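Maternal effect protein oskar (PDB 5A4A) induces germ plasm formation in Drosophila as the germline inducer Oskar, whose OSK domain has an SGNH-hydrolase-like fold and binds RNA. Local coordinates at residues 107-110 with 111-115. Numbering follows the deposited sequence.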
loop_
_atom_site.group_PDB
_atom_site.type_symbol
_atom_site.label_atom_id
_atom_site.label_comp_id
_atom_site.label_asym_id
_atom_site.label_seq_id
_atom_site.Cartn_x
_atom_site.Cartn_y
_atom_site.Cartn_z
ATOM N N ILE A 107 9.563 1.133 9.202
ATOM C CA ILE A 107 10.668 1.945 8.694
ATOM C C ILE A 107 12.020 1.499 9.268
ATOM O O ILE A 107 13.008 1.380 8.542
ATOM C CB ILE A 107 10.440 3.445 8.977
ATOM C CG1 ILE A 107 9.189 3.953 8.251
ATOM C CG2 ILE A 107 11.653 4.258 8.547
ATOM C CD1 ILE A 107 9.240 3.831 6.720
ATOM N N LYS A 108 12.052 1.232 10.568
ATOM C CA LYS A 108 13.275 0.777 11.223
ATOM C C LYS A 108 13.696 -0.603 10.735
ATOM O O LYS A 108 14.879 -0.858 10.525
ATOM C CB LYS A 108 13.072 0.784 12.740
ATOM C CG LYS A 108 14.152 0.114 13.567
ATOM C CD LYS A 108 13.724 0.123 15.037
ATOM C CE LYS A 108 14.376 -0.986 15.845
ATOM N NZ LYS A 108 15.823 -0.732 16.055
ATOM N N GLU A 109 12.724 -1.497 10.553
ATOM C CA GLU A 109 13.017 -2.835 10.058
ATOM C C GLU A 109 13.575 -2.811 8.630
ATOM O O GLU A 109 14.527 -3.521 8.314
ATOM C CB GLU A 109 11.761 -3.709 10.115
ATOM C CG GLU A 109 11.888 -5.002 9.355
ATOM C CD GLU A 109 10.611 -5.819 9.394
ATOM O OE1 GLU A 109 9.764 -5.587 10.270
ATOM O OE2 GLU A 109 10.436 -6.699 8.544
ATOM N N MET A 110 12.983 -1.992 7.771
ATOM C CA MET A 110 13.503 -1.846 6.417
ATOM C C MET A 110 14.945 -1.327 6.447
ATOM O O MET A 110 15.796 -1.795 5.688
ATOM C CB MET A 110 12.586 -0.945 5.583
ATOM C CG MET A 110 11.219 -1.585 5.335
ATOM S SD MET A 110 10.136 -0.652 4.252
ATOM C CE MET A 110 11.022 -0.801 2.692
ATOM N N HIS A 111 15.221 -0.389 7.344
ATOM C CA HIS A 111 16.580 0.134 7.482
ATOM C C HIS A 111 17.532 -0.995 7.892
ATOM O O HIS A 111 18.617 -1.161 7.326
ATOM C CB HIS A 111 16.617 1.269 8.504
ATOM C CG HIS A 111 17.910 2.027 8.516
ATOM N ND1 HIS A 111 18.352 2.732 9.608
ATOM C CD2 HIS A 111 18.859 2.180 7.555
ATOM C CE1 HIS A 111 19.519 3.295 9.328
ATOM N NE2 HIS A 111 19.842 2.973 8.088
ATOM N N ASN A 112 17.111 -1.783 8.873
ATOM C CA ASN A 112 17.906 -2.927 9.302
ATOM C C ASN A 112 18.104 -3.992 8.210
ATOM O O ASN A 112 19.120 -4.698 8.199
ATOM C CB ASN A 112 17.318 -3.533 10.581
ATOM C CG ASN A 112 17.515 -2.633 11.789
ATOM O OD1 ASN A 112 18.427 -1.803 11.815
ATOM N ND2 ASN A 112 16.666 -2.795 12.799
ATOM N N MET A 113 17.152 -4.094 7.287
ATOM C CA MET A 113 17.262 -5.027 6.169
ATOM C C MET A 113 17.980 -4.426 4.971
ATOM O O MET A 113 18.168 -5.105 3.954
ATOM C CB MET A 113 15.877 -5.504 5.735
ATOM C CG MET A 113 15.181 -6.341 6.771
ATOM S SD MET A 113 13.538 -6.790 6.210
ATOM C CE MET A 113 13.075 -7.969 7.473
ATOM N N ARG A 114 18.369 -3.155 5.100
ATOM C CA ARG A 114 18.964 -2.384 4.004
ATOM C C ARG A 114 18.049 -2.301 2.776
ATOM O O ARG A 114 18.511 -2.323 1.636
ATOM C CB ARG A 114 20.350 -2.929 3.651
ATOM C CG ARG A 114 21.281 -2.971 4.851
ATOM C CD ARG A 114 22.498 -3.834 4.574
ATOM N NE ARG A 114 22.112 -5.202 4.226
ATOM C CZ ARG A 114 21.943 -6.186 5.109
ATOM N NH1 ARG A 114 22.134 -5.963 6.403
ATOM N NH2 ARG A 114 21.588 -7.397 4.695
ATOM N N LEU A 115 16.745 -2.197 3.029
ATOM C CA LEU A 115 15.761 -1.939 1.980
ATOM C C LEU A 115 15.302 -0.494 2.105
ATOM O O LEU A 115 14.953 -0.041 3.198
ATOM C CB LEU A 115 14.562 -2.882 2.137
ATOM C CG LEU A 115 14.936 -4.363 2.097
ATOM C CD1 LEU A 115 13.711 -5.223 2.397
ATOM C CD2 LEU A 115 15.530 -4.712 0.748
#
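Met110 and Leu115 close a Schellman motif at the C-terminal end of helix 96-112, where the chain turns into strand 116-120. That strand lies parallel to strand 80-84, so the motif ends the longer helix of the beta-alpha-beta crossover between them. Asn112 N still gives an ordinary helical bond to Lys108 O (2.9 Å), while Met113 N gives a more bent one to Glu109 O and a weak second one to Met110 O. At Arg114 the backbone takes a left-handed helical turn (phi 58°), a position glycine often fills; here the backbone of Arg114 is also bonded to Gly78, and its side chain lies against Glu77. Two bonds then reach back: Leu115 N to Met110 O (2.9 Å, 158° at the hydrogen) and Arg114 N to His111 O (3.0 Å).

The turn brings together the apolar pair characteristic of this motif. Met110 is bent at its last torsion (chi3 67°), which swings CE across to lie 4.1 Å from Leu115 CB, the two side chains crossing at about a right angle. Both residues are buried: Leu70 of helix 63-71 and Pro117 pack on Met110, while Leu75 and Thr79 touch Leu115, so a bendable thioether and a branched aliphatic chain suit these places.

One turn apart, Glu109 and Met113 run side by side in the same direction. Glu109 CG lies 3.7 Å from Met113 CE, and the carboxylate oxygen OE2 sits only 3.1 Å from that methyl, consistent with a weak C-H...O attraction; the other oxygen, OE1, makes a long, weak ion pair with Arg67. With an alanine here, the Met113 methyl would probably lose the chain it lies along and Arg67 its distant partner. The chemistry thus divides the work: backbone bonds finish the helix, and Met110 and Met113, with Glu109, rest on Leu70.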